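Local coordinates for DUF5012 domain-containing protein (Bacteroides thetaiotaomicron, PDB 5FQ8), which is of unknown function but is a predicted lipoprotein that joins an Ig-like domain to a beta-rich C-terminal domain and is probably displayed at the cell surface, at residues Ala92-Ser97 and Phe157-Asp162; Asn163-Leu168 and Thr183-Asp188; Gly98-Ala103 and Ile121-Met126; Val87-Ala92 and Gln125-Ile130. All coordinates share one frame; numbering follows the deposited sequence.

Contact 1. Residues Ala92-Ser97 and Phe157-Asp162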
loop_
_atom_site.group_PDB
_atom_site.type_symbol
_atom_site.label_atom_id
_atom_site.label_comp_id
_atom_site.label_asym_id
_atom_site.label_seq_id
_atom_site.Cartn_x
_atom_site.Cartn_y
_atom_site.Cartn_z
ATOM N N ALA G 92 -17.511 73.520 37.274
ATOM C CA ALA G 92 -16.548 73.712 36.202
ATOM C C ALA G 92 -15.148 73.292 36.642
ATOM O O ALA G 92 -14.824 73.242 37.832
ATOM C CB ALA G 92 -16.532 75.171 35.751
ATOM N N SER G 93 -14.312 72.993 35.647
ATOM C CA SER G 93 -12.941 72.530 35.822
ATOM C C SER G 93 -12.308 72.359 34.448
ATOM O O SER G 93 -13.001 71.980 33.497
ATOM C CB SER G 93 -12.901 71.211 36.593
ATOM O OG SER G 93 -11.573 70.808 36.843
ATOM N N PRO G 94 -11.014 72.642 34.283
ATOM C CA PRO G 94 -10.364 72.331 32.998
ATOM C C PRO G 94 -10.311 70.843 32.710
ATOM O O PRO G 94 -10.093 70.454 31.555
ATOM C CB PRO G 94 -8.960 72.931 33.156
ATOM C CG PRO G 94 -8.754 73.065 34.621
ATOM C CD PRO G 94 -10.107 73.336 35.208
ATOM N N LEU G 95 -10.506 70.003 33.724
ATOM C CA LEU G 95 -10.628 68.562 33.550
ATOM C C LEU G 95 -12.085 68.246 33.250
ATOM O O LEU G 95 -12.962 68.529 34.071
ATOM C CB LEU G 95 -10.163 67.834 34.809
ATOM C CG LEU G 95 -9.562 66.442 34.676
ATOM C CD1 LEU G 95 -8.535 66.432 33.575
ATOM C CD2 LEU G 95 -8.929 66.046 35.990
ATOM N N LYS G 96 -12.342 67.687 32.071
ATOM C CA LYS G 96 -13.690 67.354 31.630
ATOM C C LYS G 96 -13.889 65.844 31.664
ATOM O O LYS G 96 -12.971 65.084 31.345
ATOM C CB LYS G 96 -13.947 67.877 30.214
ATOM C CG LYS G 96 -14.683 69.213 30.140
ATOM C CD LYS G 96 -13.804 70.394 30.520
ATOM C CE LYS G 96 -14.605 71.683 30.529
ATOM N NZ LYS G 96 -13.804 72.792 31.085
ATOM N N SER G 97 -15.092 65.414 32.046
ATOM C CA SER G 97 -15.440 63.989 32.090
ATOM C C SER G 97 -16.052 63.514 30.768
ATOM O O SER G 97 -16.777 64.270 30.121
ATOM C CB SER G 97 -16.405 63.735 33.238
ATOM O OG SER G 97 -16.035 64.512 34.361
ATOM N N PHE G 157 -8.077 61.708 42.998
ATOM C CA PHE G 157 -7.075 62.764 42.935
ATOM C C PHE G 157 -7.769 64.123 42.909
ATOM O O PHE G 157 -8.902 64.242 42.440
ATOM C CB PHE G 157 -6.138 62.586 41.730
ATOM C CG PHE G 157 -6.828 62.542 40.390
ATOM C CD1 PHE G 157 -7.300 63.695 39.795
ATOM C CD2 PHE G 157 -6.969 61.348 39.710
ATOM C CE1 PHE G 157 -7.897 63.672 38.559
ATOM C CE2 PHE G 157 -7.582 61.311 38.473
ATOM C CZ PHE G 157 -8.050 62.476 37.898
ATOM N N GLU G 158 -7.075 65.147 43.421
ATOM C CA GLU G 158 -7.643 66.483 43.646
ATOM C C GLU G 158 -6.893 67.526 42.822
ATOM O O GLU G 158 -5.758 67.881 43.154
ATOM C CB GLU G 158 -7.600 66.852 45.126
ATOM C CG GLU G 158 -8.226 68.197 45.448
ATOM C CD GLU G 158 -7.869 68.698 46.832
ATOM O OE1 GLU G 158 -7.840 67.882 47.779
ATOM O OE2 GLU G 158 -7.612 69.910 46.969
ATOM N N LEU G 159 -7.538 68.035 41.771
ATOM C CA LEU G 159 -6.889 68.938 40.823
ATOM C C LEU G 159 -6.475 70.246 41.484
ATOM O O LEU G 159 -7.310 70.957 42.051
ATOM C CB LEU G 159 -7.832 69.215 39.655
ATOM C CG LEU G 159 -7.329 70.119 38.536
ATOM C CD1 LEU G 159 -6.245 69.424 37.757
ATOM C CD2 LEU G 159 -8.478 70.481 37.630
ATOM N N ASN G 160 -5.184 70.566 41.390
ATOM C CA ASN G 160 -4.616 71.787 41.946
ATOM C C ASN G 160 -4.707 72.937 40.943
ATOM O O ASN G 160 -4.923 72.745 39.745
ATOM C CB ASN G 160 -3.158 71.570 42.348
ATOM C CG ASN G 160 -2.986 70.469 43.373
ATOM O OD1 ASN G 160 -3.897 70.164 44.142
ATOM N ND2 ASN G 160 -1.802 69.871 43.396
ATOM N N ASP G 161 -4.522 74.154 41.448
ATOM C CA ASP G 161 -4.559 75.321 40.581
ATOM C C ASP G 161 -3.274 75.483 39.785
ATOM O O ASP G 161 -3.299 76.095 38.711
ATOM C CB ASP G 161 -4.845 76.563 41.416
ATOM C CG ASP G 161 -5.947 76.327 42.422
ATOM O OD1 ASP G 161 -7.134 76.416 42.042
ATOM O OD2 ASP G 161 -5.626 76.032 43.592
ATOM N N ASP G 162 -2.159 74.947 40.286
ATOM C CA ASP G 162 -0.988 74.704 39.455
ATOM C C ASP G 162 -1.306 73.773 38.294
ATOM O O ASP G 162 -0.488 73.640 37.377
ATOM C CB ASP G 162 0.124 74.116 40.330
ATOM C CG ASP G 162 1.451 74.006 39.612
ATOM O OD1 ASP G 162 1.623 74.641 38.552
ATOM O OD2 ASP G 162 2.339 73.298 40.130
#
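Ser93 O is the best-held polar atom here, gripped by one hydrogen bond: Lys96 NZ reaches back along its own segment to within 2.7 Å of Ser93 O. The ammonium nitrogen lies above the carbonyl plane, with a C=O...N angle of 140°, rather than along a lone pair. A separate, weak bond within the segment runs from Leu95 N to Ser93 OG at 3.4 Å. On the side of 157-162 the contact is made by carbon, and Ser93 OG is the one polar atom it meets. Leu159, with CG anti to the backbone N (chi1 -179°), directs one branch to the loop, its CD2 3.2 Å from Ser93 OG. The same methyl meets the Pro94 ring, Pro94 CG being 4.0 Å from Leu159 CD2 as the side chains cross obliquely. Leu95 and Phe157 meet tip to tip, Leu95 CD2 standing 3.6 Å from Phe157 CE1, at the edge of the ring and in its plane. Phe157 CG sits between backbone N and carbonyl carbon, the crowded position. Here the loop between strands 78-87 and 98-102 packs on the end of strand 154-159 in the curled antiparallel sheet of the C-terminal domain, where Phe131 and Leu187 pack on the same leucines. The polar bonds thus shape the loop within itself, while its hold on the strand end rests on apolar contacts, which lack directionality.

Contact 2. Residues Asn163-Leu168 and Thr183-Asp188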
loop_
_atom_site.group_PDB
_atom_site.type_symbol
_atom_site.label_atom_id
_atom_site.label_comp_id
_atom_site.label_asym_id
_atom_site.label_seq_id
_atom_site.Cartn_x
_atom_site.Cartn_y
_atom_site.Cartn_z
ATOM N N ASN G 163 -2.482 73.146 38.306
ATOM C CA ASN G 163 -2.903 72.103 37.377
ATOM C C ASN G 163 -2.035 70.861 37.465
ATOM O O ASN G 163 -2.138 69.976 36.609
ATOM C CB ASN G 163 -2.972 72.618 35.938
ATOM C CG ASN G 163 -4.084 73.616 35.753
ATOM O OD1 ASN G 163 -5.046 73.628 36.516
ATOM N ND2 ASN G 163 -3.954 74.474 34.751
ATOM N N THR G 164 -1.180 70.774 38.477
ATOM C CA THR G 164 -0.669 69.481 38.892
ATOM C C THR G 164 -1.782 68.705 39.578
ATOM O O THR G 164 -2.811 69.264 39.966
ATOM C CB THR G 164 0.500 69.634 39.858
ATOM O OG1 THR G 164 0.038 70.270 41.058
ATOM C CG2 THR G 164 1.602 70.460 39.232
ATOM N N ILE G 165 -1.565 67.407 39.747
ATOM C CA ILE G 165 -2.589 66.554 40.327
ATOM C C ILE G 165 -2.005 65.821 41.528
ATOM O O ILE G 165 -0.930 65.216 41.438
ATOM C CB ILE G 165 -3.189 65.592 39.282
ATOM C CG1 ILE G 165 -4.694 65.758 39.298
ATOM C CG2 ILE G 165 -2.843 64.147 39.543
ATOM C CD1 ILE G 165 -5.203 65.910 40.688
ATOM N N THR G 166 -2.689 65.930 42.661
ATOM C CA THR G 166 -2.244 65.315 43.899
ATOM C C THR G 166 -3.087 64.089 44.183
ATOM O O THR G 166 -4.316 64.208 44.296
ATOM C CB THR G 166 -2.354 66.290 45.059
ATOM O OG1 THR G 166 -1.479 67.398 44.836
ATOM C CG2 THR G 166 -1.977 65.588 46.355
ATOM N N PRO G 167 -2.484 62.915 44.335
ATOM C CA PRO G 167 -3.268 61.686 44.507
ATOM C C PRO G 167 -3.827 61.579 45.918
ATOM O O PRO G 167 -3.109 61.768 46.902
ATOM C CB PRO G 167 -2.250 60.573 44.233
ATOM C CG PRO G 167 -1.040 61.257 43.712
ATOM C CD PRO G 167 -1.049 62.636 44.233
ATOM N N LEU G 168 -5.111 61.253 46.011
ATOM C CA LEU G 168 -5.757 61.076 47.303
ATOM C C LEU G 168 -5.662 59.633 47.778
ATOM O O LEU G 168 -5.338 59.373 48.938
ATOM C CB LEU G 168 -7.226 61.501 47.221
ATOM C CG LEU G 168 -7.607 62.979 47.332
ATOM C CD1 LEU G 168 -7.542 63.455 48.773
ATOM C CD2 LEU G 168 -6.720 63.825 46.457
ATOM N N THR G 183 4.648 61.212 40.338
ATOM C CA THR G 183 5.515 62.289 39.884
ATOM C C THR G 183 5.158 62.660 38.453
ATOM O O THR G 183 4.517 61.886 37.734
ATOM C CB THR G 183 6.992 61.888 39.965
ATOM O OG1 THR G 183 7.120 60.498 39.640
ATOM C CG2 THR G 183 7.543 62.133 41.356
ATOM N N ASN G 184 5.592 63.860 38.050
ATOM C CA ASN G 184 5.453 64.340 36.673
ATOM C C ASN G 184 3.989 64.412 36.248
ATOM O O ASN G 184 3.610 63.925 35.185
ATOM C CB ASN G 184 6.243 63.459 35.701
ATOM C CG ASN G 184 7.552 64.078 35.278
ATOM O OD1 ASN G 184 8.590 63.835 35.891
ATOM N ND2 ASN G 184 7.516 64.868 34.213
ATOM N N THR G 185 3.158 65.026 37.086
ATOM C CA THR G 185 1.719 65.082 36.846
ATOM C C THR G 185 1.294 66.526 36.646
ATOM O O THR G 185 1.560 67.373 37.505
ATOM C CB THR G 185 0.935 64.472 38.009
ATOM O OG1 THR G 185 0.918 65.394 39.105
ATOM C CG2 THR G 185 1.572 63.173 38.459
ATOM N N LEU G 186 0.633 66.799 35.524
ATOM C CA LEU G 186 0.041 68.107 35.275
ATOM C C LEU G 186 -0.892 68.009 34.077
ATOM O O LEU G 186 -0.848 67.045 33.310
ATOM C CB LEU G 186 1.106 69.192 35.053
ATOM C CG LEU G 186 2.243 68.976 34.055
ATOM C CD1 LEU G 186 2.280 70.104 33.035
ATOM C CD2 LEU G 186 3.573 68.859 34.785
ATOM N N LEU G 187 -1.744 69.021 33.934
ATOM C CA LEU G 187 -2.795 69.045 32.928
ATOM C C LEU G 187 -2.633 70.263 32.030
ATOM O O LEU G 187 -2.514 71.387 32.526
ATOM C CB LEU G 187 -4.173 69.066 33.594
ATOM C CG LEU G 187 -5.364 69.714 32.875
ATOM C CD1 LEU G 187 -5.807 68.913 31.660
ATOM C CD2 LEU G 187 -6.526 69.900 33.839
ATOM N N ASP G 188 -2.636 70.036 30.714
ATOM C CA ASP G 188 -2.615 71.127 29.747
ATOM C C ASP G 188 -4.049 71.493 29.383
ATOM O O ASP G 188 -4.674 70.811 28.560
ATOM C CB ASP G 188 -1.820 70.750 28.493
ATOM C CG ASP G 188 -1.664 71.920 27.524
ATOM O OD1 ASP G 188 -1.715 73.082 27.975
ATOM O OD2 ASP G 188 -1.487 71.681 26.312
#
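Two hydrogen bonds of different quality join the segments. The better one is made by a side chain: Thr185 OG1 gives its proton to Ile165 O at 3.0 Å, in the plane of the carbonyl and on a lone pair, with a C=O...O angle of 125°. Thr185 OG1 is brought there by the crowded rotamer, between backbone N and carbonyl carbon (chi1 76°). The backbone bond, from Leu187 N to Asn163 O at 2.9 Å, is bent and weak. Two CA-H...O contacts add to these: Leu186 CA approaches Asn163 O at 3.2 Å, and Thr164 CA lies 3.4 Å from Thr185 O. Asn163 O is therefore approached by both an N-H and a C-H, and the CB atoms of Leu186 and Leu187 both border it. Apolar contact is lighter. Ile165 crosses Thr185 at about a right angle, its CG2 methyl 4.1 Å from Thr185 CB. The hydroxyl of Thr164 turns to the side chain of Asn160, outside the two segments. Beyond the contact, Ile165 packs on Phe157 and Leu187 on Leu159, while Thr185 rests on Trp196 of strand 193-200. The chain turns a corner at Asn184, so Thr185-Leu187 is the part that meets the loop and the start of strand 165-171. With strands 165-171 and 181-188 at the two ends of a run of paired strands, their meeting here through few and partly weak bonds is consistent with a curled antiparallel sheet whose ends approach each other, as in a barrel.

Contact 3. Residues Gly98-Ala103 and Ile121-Met126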
loop_
_atom_site.group_PDB
_atom_site.type_symbol
_atom_site.label_atom_id
_atom_site.label_comp_id
_atom_site.label_asym_id
_atom_site.label_seq_id
_atom_site.Cartn_x
_atom_site.Cartn_y
_atom_site.Cartn_z
ATOM N N GLY G 98 -15.779 62.270 30.364
ATOM C CA GLY G 98 -15.017 61.332 31.164
ATOM C C GLY G 98 -14.253 60.193 30.507
ATOM O O GLY G 98 -13.253 59.754 31.052
ATOM N N ILE G 99 -14.696 59.683 29.362
ATOM C CA ILE G 99 -14.045 58.507 28.792
ATOM C C ILE G 99 -12.773 58.945 28.073
ATOM O O ILE G 99 -12.823 59.584 27.023
ATOM C CB ILE G 99 -14.976 57.723 27.863
ATOM C CG1 ILE G 99 -15.807 56.744 28.688
ATOM C CG2 ILE G 99 -14.177 56.945 26.819
ATOM C CD1 ILE G 99 -16.180 55.489 27.946
ATOM N N TYR G 100 -11.630 58.600 28.644
ATOM C CA TYR G 100 -10.341 58.979 28.098
ATOM C C TYR G 100 -9.692 57.799 27.401
ATOM O O TYR G 100 -9.926 56.642 27.753
ATOM C CB TYR G 100 -9.417 59.494 29.198
ATOM C CG TYR G 100 -9.756 60.890 29.633
ATOM C CD1 TYR G 100 -10.674 61.110 30.639
ATOM C CD2 TYR G 100 -9.171 61.990 29.022
ATOM C CE1 TYR G 100 -11.001 62.380 31.037
ATOM C CE2 TYR G 100 -9.491 63.267 29.412
ATOM C CZ TYR G 100 -10.408 63.456 30.422
ATOM O OH TYR G 100 -10.742 64.724 30.828
ATOM N N THR G 101 -8.869 58.105 26.404
ATOM C CA THR G 101 -8.120 57.106 25.658
ATOM C C THR G 101 -6.633 57.325 25.899
ATOM O O THR G 101 -6.142 58.451 25.782
ATOM C CB THR G 101 -8.439 57.181 24.163
ATOM O OG1 THR G 101 -9.855 57.297 23.979
ATOM C CG2 THR G 101 -7.954 55.928 23.454
ATOM N N VAL G 102 -5.925 56.254 26.254
ATOM C CA VAL G 102 -4.482 56.348 26.447
ATOM C C VAL G 102 -3.837 56.731 25.124
ATOM O O VAL G 102 -4.022 56.053 24.106
ATOM C CB VAL G 102 -3.925 55.033 26.993
ATOM C CG1 VAL G 102 -2.432 55.128 27.138
ATOM C CG2 VAL G 102 -4.555 54.725 28.332
ATOM N N ALA G 103 -3.073 57.822 25.136
ATOM C CA ALA G 103 -2.602 58.453 23.907
ATOM C C ALA G 103 -1.429 57.724 23.259
ATOM O O ALA G 103 -1.311 56.498 23.363
ATOM C CB ALA G 103 -2.210 59.906 24.178
ATOM N N ILE G 121 -9.961 54.623 29.579
ATOM C CA ILE G 121 -10.163 54.696 31.018
ATOM C C ILE G 121 -11.240 55.733 31.306
ATOM O O ILE G 121 -11.735 56.407 30.407
ATOM C CB ILE G 121 -8.873 55.034 31.783
ATOM C CG1 ILE G 121 -8.351 56.399 31.354
ATOM C CG2 ILE G 121 -7.829 53.961 31.579
ATOM C CD1 ILE G 121 -7.281 56.924 32.252
ATOM N N VAL G 122 -11.589 55.861 32.583
ATOM C CA VAL G 122 -12.734 56.656 33.012
ATOM C C VAL G 122 -12.292 57.641 34.083
ATOM O O VAL G 122 -11.630 57.253 35.052
ATOM C CB VAL G 122 -13.867 55.762 33.551
ATOM C CG1 VAL G 122 -15.079 56.597 33.897
ATOM C CG2 VAL G 122 -14.224 54.690 32.547
ATOM N N ILE G 123 -12.674 58.911 33.922
ATOM C CA ILE G 123 -12.317 59.982 34.853
ATOM C C ILE G 123 -13.511 60.920 35.005
ATOM O O ILE G 123 -13.931 61.557 34.034
ATOM C CB ILE G 123 -11.083 60.781 34.386
ATOM C CG1 ILE G 123 -9.935 59.858 33.978
ATOM C CG2 ILE G 123 -10.606 61.692 35.485
ATOM C CD1 ILE G 123 -8.710 60.578 33.532
ATOM N N PHE G 124 -14.045 61.028 36.217
ATOM C CA PHE G 124 -15.130 61.959 36.494
ATOM C C PHE G 124 -14.914 62.565 37.871
ATOM O O PHE G 124 -14.219 61.997 38.714
ATOM C CB PHE G 124 -16.512 61.279 36.424
ATOM C CG PHE G 124 -16.843 60.431 37.631
ATOM C CD1 PHE G 124 -16.483 59.095 37.675
ATOM C CD2 PHE G 124 -17.523 60.969 38.714
ATOM C CE1 PHE G 124 -16.781 58.320 38.773
ATOM C CE2 PHE G 124 -17.825 60.196 39.817
ATOM C CZ PHE G 124 -17.452 58.868 39.847
ATOM N N GLN G 125 -15.532 63.717 38.106
ATOM C CA GLN G 125 -15.364 64.421 39.372
ATOM C C GLN G 125 -16.569 64.195 40.273
ATOM O O GLN G 125 -17.712 64.390 39.855
ATOM C CB GLN G 125 -15.134 65.920 39.155
ATOM C CG GLN G 125 -16.175 66.633 38.319
ATOM C CD GLN G 125 -16.278 68.116 38.641
ATOM O OE1 GLN G 125 -15.468 68.668 39.385
ATOM N NE2 GLN G 125 -17.293 68.766 38.087
ATOM N N MET G 126 -16.302 63.791 41.509
ATOM C CA MET G 126 -17.333 63.579 42.514
ATOM C C MET G 126 -17.431 64.730 43.499
ATOM O O MET G 126 -18.384 64.775 44.284
ATOM C CB MET G 126 -17.052 62.284 43.281
ATOM C CG MET G 126 -15.873 61.500 42.726
ATOM S SD MET G 126 -15.000 60.523 43.959
ATOM C CE MET G 126 -16.335 59.537 44.622
#
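Strands 98-102 and 121-125 run antiparallel and markedly twisted, their short axes 4.6 Å apart at closest and their directions 140° apart. Tyr100 and Ile121 form a hydrogen-bonded pair: Tyr100 N meets Ile121 O at 2.8 Å, and Ile121 N returns to Tyr100 O at 2.7 Å. Nearer the start of strand 98-102, Ile123 N bonds Gly98 O at 3.0 Å. Ile99 and Val122, a non-hydrogen-bonded pair, project to the face away from Tyr100 and Ile121. Tyr100 holds CG beside its backbone N (chi1 -76°), so that the side chains of Tyr100 and Ile123 cross at about a right angle; the closest approach is Tyr100 CD1 to Ile123 CD1 at 3.5 Å. Tyr100 CB rests against Ile121 CG1 at 3.9 Å. The hydroxyl bonds Lys96 O, tying the ring tip to the preceding loop. An alanine here would remove the ring and hydroxyl and would probably loosen the packing on Ile123 and the tie to Lys96. Val210 of strand 204-211 and Ile133 of strand 130-133 pack on the same group of side chains, and both strands are sheet neighbours of this pair, an arrangement characteristic of the interior of a curled antiparallel beta-sheet with an apolar face.

Contact 4. Residues Val87-Ala92 and Gln125-Ile130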
loop_
_atom_site.group_PDB
_atom_site.type_symbol
_atom_site.label_atom_id
_atom_site.label_comp_id
_atom_site.label_asym_id
_atom_site.label_seq_id
_atom_site.Cartn_x
_atom_site.Cartn_y
_atom_site.Cartn_z
ATOM N N VAL G 87 -21.519 59.606 37.155
ATOM C CA VAL G 87 -22.164 60.911 37.264
ATOM C C VAL G 87 -21.143 61.943 37.732
ATOM O O VAL G 87 -20.428 61.713 38.713
ATOM C CB VAL G 87 -23.363 60.860 38.226
ATOM C CG1 VAL G 87 -24.154 62.140 38.141
ATOM C CG2 VAL G 87 -24.240 59.694 37.892
ATOM N N ALA G 88 -21.104 63.091 37.053
ATOM C CA ALA G 88 -20.149 64.146 37.372
ATOM C C ALA G 88 -20.672 65.030 38.501
ATOM O O ALA G 88 -21.695 64.747 39.123
ATOM C CB ALA G 88 -19.836 64.960 36.125
ATOM N N ASP G 89 -19.966 66.123 38.779
ATOM C CA ASP G 89 -20.286 66.995 39.896
ATOM C C ASP G 89 -20.923 68.310 39.484
ATOM O O ASP G 89 -21.371 69.054 40.368
ATOM C CB ASP G 89 -19.013 67.293 40.702
ATOM C CG ASP G 89 -19.292 68.047 41.992
ATOM O OD1 ASP G 89 -19.596 67.391 43.004
ATOM O OD2 ASP G 89 -19.208 69.291 41.986
ATOM N N ASN G 90 -20.954 68.616 38.180
ATOM C CA ASN G 90 -21.575 69.805 37.589
ATOM C C ASN G 90 -20.643 71.010 37.613
ATOM O O ASN G 90 -20.690 71.845 36.705
ATOM C CB ASN G 90 -22.905 70.160 38.278
ATOM C CG ASN G 90 -24.053 70.252 37.311
ATOM O OD1 ASN G 90 -23.951 69.826 36.160
ATOM N ND2 ASN G 90 -25.166 70.801 37.774
ATOM N N THR G 91 -19.788 71.095 38.631
ATOM C CA THR G 91 -18.895 72.237 38.794
ATOM C C THR G 91 -17.858 72.302 37.682
ATOM O O THR G 91 -17.375 71.278 37.206
ATOM C CB THR G 91 -18.191 72.155 40.146
ATOM O OG1 THR G 91 -19.165 72.248 41.191
ATOM C CG2 THR G 91 -17.172 73.276 40.291
ATOM N N ALA G 92 -17.511 73.520 37.274
ATOM C CA ALA G 92 -16.548 73.712 36.202
ATOM C C ALA G 92 -15.148 73.292 36.642
ATOM O O ALA G 92 -14.824 73.242 37.832
ATOM C CB ALA G 92 -16.532 75.171 35.751
ATOM N N GLN G 125 -15.532 63.717 38.106
ATOM C CA GLN G 125 -15.364 64.421 39.372
ATOM C C GLN G 125 -16.569 64.195 40.273
ATOM O O GLN G 125 -17.712 64.390 39.855
ATOM C CB GLN G 125 -15.134 65.920 39.155
ATOM C CG GLN G 125 -16.175 66.633 38.319
ATOM C CD GLN G 125 -16.278 68.116 38.641
ATOM O OE1 GLN G 125 -15.468 68.668 39.385
ATOM N NE2 GLN G 125 -17.293 68.766 38.087
ATOM N N MET G 126 -16.302 63.791 41.509
ATOM C CA MET G 126 -17.333 63.579 42.514
ATOM C C MET G 126 -17.431 64.730 43.499
ATOM O O MET G 126 -18.384 64.775 44.284
ATOM C CB MET G 126 -17.052 62.284 43.281
ATOM C CG MET G 126 -15.873 61.500 42.726
ATOM S SD MET G 126 -15.000 60.523 43.959
ATOM C CE MET G 126 -16.335 59.537 44.622
ATOM N N GLU G 127 -16.460 65.639 43.480
ATOM C CA GLU G 127 -16.356 66.814 44.331
ATOM C C GLU G 127 -15.604 67.862 43.531
ATOM O O GLU G 127 -14.733 67.506 42.729
ATOM C CB GLU G 127 -15.617 66.505 45.643
ATOM C CG GLU G 127 -16.431 65.755 46.684
ATOM C CD GLU G 127 -17.348 66.662 47.484
ATOM O OE1 GLU G 127 -17.712 67.747 46.985
ATOM O OE2 GLU G 127 -17.698 66.290 48.624
ATOM N N PRO G 128 -15.889 69.160 43.736
ATOM C CA PRO G 128 -15.419 70.172 42.783
ATOM C C PRO G 128 -13.922 70.126 42.556
ATOM O O PRO G 128 -13.425 70.643 41.553
ATOM C CB PRO G 128 -15.840 71.490 43.437
ATOM C CG PRO G 128 -16.946 71.112 44.357
ATOM C CD PRO G 128 -16.564 69.777 44.887
ATOM N N GLY G 129 -13.201 69.491 43.471
ATOM C CA GLY G 129 -11.771 69.345 43.310
ATOM C C GLY G 129 -11.325 67.920 43.064
ATOM O O GLY G 129 -10.298 67.694 42.422
ATOM N N ILE G 130 -12.087 66.952 43.556
ATOM C CA ILE G 130 -11.662 65.558 43.594
ATOM C C ILE G 130 -12.267 64.806 42.416
ATOM O O ILE G 130 -13.456 64.953 42.113
ATOM C CB ILE G 130 -12.053 64.906 44.936
ATOM C CG1 ILE G 130 -11.379 65.633 46.101
ATOM C CG2 ILE G 130 -11.675 63.441 44.947
ATOM C CD1 ILE G 130 -12.200 66.746 46.710
#
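Gln125 NE2 donates to Thr91 O at 2.7 Å, in the carbonyl plane and on a lone pair, although the N-H...O angle of 134° leaves the bond bent. The amide arrives from a crowded first torsion (chi1 54°) followed by an extended chain, and it passes alongside Asp89, whose CB lies 3.5 Å from Gln125 CD. Replacing Gln125 with an alanine would remove this donor and would probably free the Thr91 carbonyl from the strand end while leaving Asp89 less well packed. Pro128 completes the first shell: its CG faces Asp89 OD2 at 3.7 Å and its CB faces Thr91 CG2 at 3.9 Å, both side chains crossing the ring obliquely. The site lies where the chain leaves strand 78-87 of the Ig-like domain's sheet and touches the beta-hairpin loop joining strands 120-125 and 130-133 of the C-terminal domain. Within 87-92, Thr91 OG1 donates to Asp89 OD2 at 3.1 Å, nearly along the C-O axis, and helps to orient the carboxylate. Its other oxygen, Asp89 OD1, stands 4.4 Å from Glu127 OE1, a like-charge proximity that might raise the proton affinity of either group. Asp89 OD1 also lies 3.2 Å from Met126 O, two acceptors that do not bond. In the hairpin, Met126 N bonds Ile130 O at 3.1 Å. Farther out, Phe131 packs on Gln125, Gly129 is backbone-bonded to Leu159, and Ala88 is backbone-bonded to Leu27.

Overall arrangement
From the N terminus, 87-92 leaves the Ig-like domain's sheet and opens contact 4; 92-97 follows at once, sharing Ala92, and opens contact 1; then 98-103 opens contact 3. Contact 3 closes first, at 121-126, and contact 4 next, at 125-130, the two sharing Gln125 and Met126. Contact 1 closes last of these, at 157-162, so contact 3 nests within its loop while contacts 1 and 4 cross. Contact 2 follows, closing a short loop from 163-168 to 183-188. Contacts 1 and 2 touch through strands 154-159 and 165-171. Contacts 1 and 4 tie the stretch leaving the Ig-like domain to the C-terminal sheet, contact 3 pairs strands within it, and contact 2 joins its two ends.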